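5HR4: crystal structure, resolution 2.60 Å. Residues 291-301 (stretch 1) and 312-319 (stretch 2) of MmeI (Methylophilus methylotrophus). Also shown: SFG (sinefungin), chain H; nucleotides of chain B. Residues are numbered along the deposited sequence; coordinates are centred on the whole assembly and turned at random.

Stretch 1, residues 291-301: SPAIFGSLFQS
Stretch 2 312-319: GAHYTSEA

Stretch 1 is a helix beginning at P292, with S291 at its N-cap position; stretch 2 is an extended loop that enters a second helix at E318. The two run in opposite directions: the nearest CA atoms pair P292 with E318 (6.6 Å), A293 with S317 (6.9 Å), G296 with Y315 (5.0 Å) and Q300 with A313 (6.6 Å). Together they bury 452 Å², to which Y315 contributes the largest share.

The backbones come closest at G296. Y315 CB lies 3.5 Å from G296 CA, and a CB on G296 would fall 2.1 Å from Y315 CG, so there is no room for a CB here, and glycine lets the helix approach Y315 this closely. Y315 has phi/psi of -74/151° and points its CB toward the helix. Its chi1 of 97° lies between wells, and with chi2 at 81° the ring passes obliquely from G296 to A293. P292 O lies over one ring face, 4.1 Å from Y315 CE1. The hydroxyl reaches A293, with Y315 OH 3.5 Å from A293 CA and 3.6 Å from A293 CB. S297, in the m rotamer, turns its hydroxyl back onto its own helix, where S297 OG donates to A293 O at 2.9 Å.

The single hydrogen bond between the stretches comes from Q300. Its CB points toward the loop, and chi1 -77° (m), chi2 -171° (t) and chi3 -160° extend the chain until Q300 OE1 accepts from Y315 N at 3.0 Å, with a nearly straight N-H...O angle of 168°. The carboxamide thus satisfies a loop amide, and Q300 OE1 also lies at the edge of the Y315 ring, 3.5 Å from CD2. Along the same side chain, Q300 CG packs 3.4 Å from A313 O.

F299 also has its CB toward the loop; chi1 162° (t) and chi2 40° place its CZ 3.5 Å from A313 CB, an apolar contact with the ring oblique to the methyl. The same F299 CZ lies 3.1 Å from sinefungin O3'. At the other end, the t, t side chain of E318 brings OE1 to 4.2 Å from P292 CG.

The loop also faces its ligands. H314 O accepts from sinefungin NE at 3.0 Å, and T316 N donates to sinefungin O at 2.9 Å. T316 and H314 direct their CB atoms away from the helix. G312, at phi/psi 56/43°, closes the preceding helix in a Schellman motif; a CB there would clash with N7 of DA7, at 2.7 Å.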

# COMPACT_ATOMS: atom_id res chain seq x y z
N SER A 291 6.50 -20.97 -4.93
CA SER A 291 7.05 -19.64 -5.07
C SER A 291 6.31 -18.63 -4.20
O SER A 291 5.22 -18.93 -3.70
CB SER A 291 6.97 -19.23 -6.53
OG SER A 291 5.75 -19.72 -7.06
N PRO A 292 6.89 -17.42 -4.01
CA PRO A 292 6.17 -16.35 -3.30
C PRO A 292 4.68 -16.27 -3.57
O PRO A 292 3.89 -16.13 -2.63
CB PRO A 292 6.88 -15.09 -3.81
CG PRO A 292 8.29 -15.55 -3.98
CD PRO A 292 8.23 -16.99 -4.43
N ALA A 293 4.30 -16.33 -4.85
CA ALA A 293 2.87 -16.29 -5.18
C ALA A 293 2.11 -17.36 -4.42
O ALA A 293 1.02 -17.10 -3.89
CB ALA A 293 2.67 -16.45 -6.69
N ILE A 294 2.67 -18.57 -4.33
CA ILE A 294 2.01 -19.61 -3.53
C ILE A 294 1.97 -19.20 -2.06
O ILE A 294 0.91 -19.23 -1.43
CB ILE A 294 2.70 -20.96 -3.71
CG1 ILE A 294 2.71 -21.36 -5.18
CG2 ILE A 294 1.97 -22.00 -2.86
CD1 ILE A 294 1.38 -21.31 -5.81
N PHE A 295 3.11 -18.82 -1.50
CA PHE A 295 3.15 -18.50 -0.07
C PHE A 295 2.23 -17.34 0.26
O PHE A 295 1.60 -17.33 1.32
CB PHE A 295 4.58 -18.19 0.36
CG PHE A 295 5.52 -19.35 0.21
CD1 PHE A 295 5.45 -20.43 1.07
CD2 PHE A 295 6.49 -19.34 -0.78
CE1 PHE A 295 6.32 -21.49 0.94
CE2 PHE A 295 7.36 -20.41 -0.93
CZ PHE A 295 7.28 -21.48 -0.08
N GLY A 296 2.08 -16.40 -0.66
CA GLY A 296 1.25 -15.23 -0.41
C GLY A 296 -0.22 -15.52 -0.55
O GLY A 296 -1.03 -15.02 0.24
N SER A 297 -0.58 -16.35 -1.53
CA SER A 297 -1.99 -16.69 -1.73
C SER A 297 -2.51 -17.51 -0.57
O SER A 297 -3.66 -17.35 -0.16
CB SER A 297 -2.16 -17.46 -3.03
OG SER A 297 -1.83 -16.62 -4.12
N LEU A 298 -1.68 -18.43 -0.06
CA LEU A 298 -2.05 -19.22 1.11
C LEU A 298 -2.29 -18.34 2.32
O LEU A 298 -3.36 -18.37 2.95
CB LEU A 298 -0.94 -20.22 1.40
CG LEU A 298 -1.15 -21.00 2.69
CD1 LEU A 298 -2.42 -21.80 2.59
CD2 LEU A 298 0.06 -21.89 2.92
N PHE A 299 -1.28 -17.53 2.66
CA PHE A 299 -1.40 -16.51 3.69
C PHE A 299 -2.70 -15.72 3.54
O PHE A 299 -3.42 -15.52 4.52
CB PHE A 299 -0.15 -15.62 3.58
CG PHE A 299 -0.26 -14.28 4.25
CD1 PHE A 299 -0.89 -14.13 5.47
CD2 PHE A 299 0.33 -13.17 3.66
CE1 PHE A 299 -0.98 -12.88 6.07
CE2 PHE A 299 0.25 -11.92 4.26
CZ PHE A 299 -0.40 -11.78 5.48
N GLN A 300 -3.02 -15.29 2.32
CA GLN A 300 -4.18 -14.42 2.14
C GLN A 300 -5.51 -15.18 2.25
O GLN A 300 -6.50 -14.59 2.69
CB GLN A 300 -4.09 -13.71 0.80
CG GLN A 300 -3.12 -12.54 0.78
CD GLN A 300 -3.24 -11.74 -0.51
OE1 GLN A 300 -2.33 -10.99 -0.91
NE2 GLN A 300 -4.36 -11.90 -1.18
N SER A 301 -5.54 -16.46 1.92
CA SER A 301 -6.79 -17.19 1.76
C SER A 301 -7.43 -17.60 3.07
O SER A 301 -8.54 -18.16 3.05
CB SER A 301 -6.56 -18.45 0.95
OG SER A 301 -6.05 -19.45 1.81
N GLY A 312 -3.62 -4.96 6.64
CA GLY A 312 -2.88 -4.81 5.40
C GLY A 312 -2.28 -6.11 4.91
O GLY A 312 -1.12 -6.10 4.46
N ALA A 313 -3.03 -7.22 4.96
CA ALA A 313 -2.44 -8.54 4.68
C ALA A 313 -2.40 -8.83 3.17
O ALA A 313 -3.09 -9.70 2.63
CB ALA A 313 -3.20 -9.62 5.42
N HIS A 314 -1.52 -8.11 2.48
CA HIS A 314 -1.41 -8.21 1.03
C HIS A 314 0.01 -8.59 0.67
O HIS A 314 0.94 -7.85 0.99
CB HIS A 314 -1.82 -6.90 0.38
CG HIS A 314 -3.29 -6.67 0.45
ND1 HIS A 314 -3.87 -5.66 1.18
CD2 HIS A 314 -4.32 -7.37 -0.09
CE1 HIS A 314 -5.18 -5.72 1.06
NE2 HIS A 314 -5.48 -6.75 0.29
N TYR A 315 0.17 -9.76 0.06
CA TYR A 315 1.51 -10.25 -0.20
C TYR A 315 2.14 -9.46 -1.34
O TYR A 315 1.45 -8.96 -2.24
CB TYR A 315 1.47 -11.74 -0.51
CG TYR A 315 1.46 -12.10 -1.97
CD1 TYR A 315 2.65 -12.13 -2.70
CD2 TYR A 315 0.29 -12.46 -2.61
CE1 TYR A 315 2.67 -12.45 -4.03
CE2 TYR A 315 0.29 -12.81 -3.94
CZ TYR A 315 1.49 -12.79 -4.66
OH TYR A 315 1.51 -13.12 -6.01
N THR A 316 3.47 -9.36 -1.30
CA THR A 316 4.23 -8.55 -2.24
C THR A 316 4.79 -9.41 -3.37
O THR A 316 5.45 -10.41 -3.12
CB THR A 316 5.36 -7.81 -1.53
OG1 THR A 316 4.84 -7.17 -0.35
CG2 THR A 316 5.94 -6.76 -2.44
N SER A 317 4.51 -8.99 -4.60
CA SER A 317 4.94 -9.71 -5.80
C SER A 317 6.45 -9.92 -5.81
O SER A 317 7.21 -9.10 -5.29
CB SER A 317 4.53 -8.95 -7.08
N GLU A 318 6.87 -11.02 -6.43
CA GLU A 318 8.27 -11.13 -6.84
C GLU A 318 8.76 -9.85 -7.51
O GLU A 318 9.86 -9.37 -7.21
CB GLU A 318 8.47 -12.32 -7.78
CG GLU A 318 9.94 -12.74 -7.91
CD GLU A 318 10.14 -14.15 -8.48
OE1 GLU A 318 9.56 -15.13 -7.94
OE2 GLU A 318 10.88 -14.28 -9.49
N ALA A 319 7.96 -9.26 -8.40
CA ALA A 319 8.45 -8.12 -9.17
C ALA A 319 8.67 -6.91 -8.28
O ALA A 319 9.62 -6.16 -8.48
CB ALA A 319 7.49 -7.78 -10.30
N SFG H . 5.51 -8.50 2.63
CA SFG H . 4.63 -9.58 3.03
C SFG H . 4.59 -10.56 1.87
O SFG H . 5.24 -10.30 0.84
OXT SFG H . 3.92 -11.62 1.94
CB SFG H . 3.24 -9.05 3.33
CG SFG H . 3.36 -7.95 4.37
CD SFG H . 2.01 -7.27 4.43
NE SFG H . 1.96 -6.33 3.33
C5' SFG H . 1.78 -6.57 5.78
C4' SFG H . 1.96 -7.50 7.03
O4' SFG H . 2.10 -6.76 8.09
C3' SFG H . 0.73 -8.36 7.35
O3' SFG H . 1.07 -9.66 7.15
C2' SFG H . 0.36 -8.07 8.83
O2' SFG H . 0.03 -9.31 9.58
C1' SFG H . 1.45 -7.56 9.32
N9 SFG H . 1.22 -6.57 10.32
C8 SFG H . 0.27 -5.64 10.37
N7 SFG H . 0.46 -4.89 11.46
C5 SFG H . 1.55 -5.35 12.07
C6 SFG H . 2.17 -4.94 13.23
N6 SFG H . 1.88 -3.88 14.17
N1 SFG H . 3.26 -5.55 13.67
C2 SFG H . 3.76 -6.60 12.97
N3 SFG H . 3.14 -7.00 11.83
C4 SFG H . 2.03 -6.38 11.38
P DA B 7 -7.64 2.24 3.19
OP1 DA B 7 -8.52 1.16 3.73
OP2 DA B 7 -6.66 2.89 4.09
O5' DA B 7 -6.94 1.68 1.88
C5' DA B 7 -5.68 1.16 1.90
C4' DA B 7 -5.60 0.18 0.77
O4' DA B 7 -4.30 -0.40 0.70
C3' DA B 7 -6.59 -0.97 0.85
O3' DA B 7 -7.11 -1.16 -0.44
C2' DA B 7 -5.73 -2.15 1.31
C1' DA B 7 -4.39 -1.81 0.70
N9 DA B 7 -3.22 -2.26 1.45
C8 DA B 7 -3.05 -2.20 2.79
N7 DA B 7 -1.88 -2.59 3.19
C5 DA B 7 -1.21 -2.90 2.02
C6 DA B 7 0.10 -3.37 1.75
N6 DA B 7 1.00 -3.63 2.70
N1 DA B 7 0.45 -3.57 0.46
C2 DA B 7 -0.45 -3.32 -0.48
N3 DA B 7 -1.71 -2.87 -0.35
C4 DA B 7 -2.02 -2.68 0.94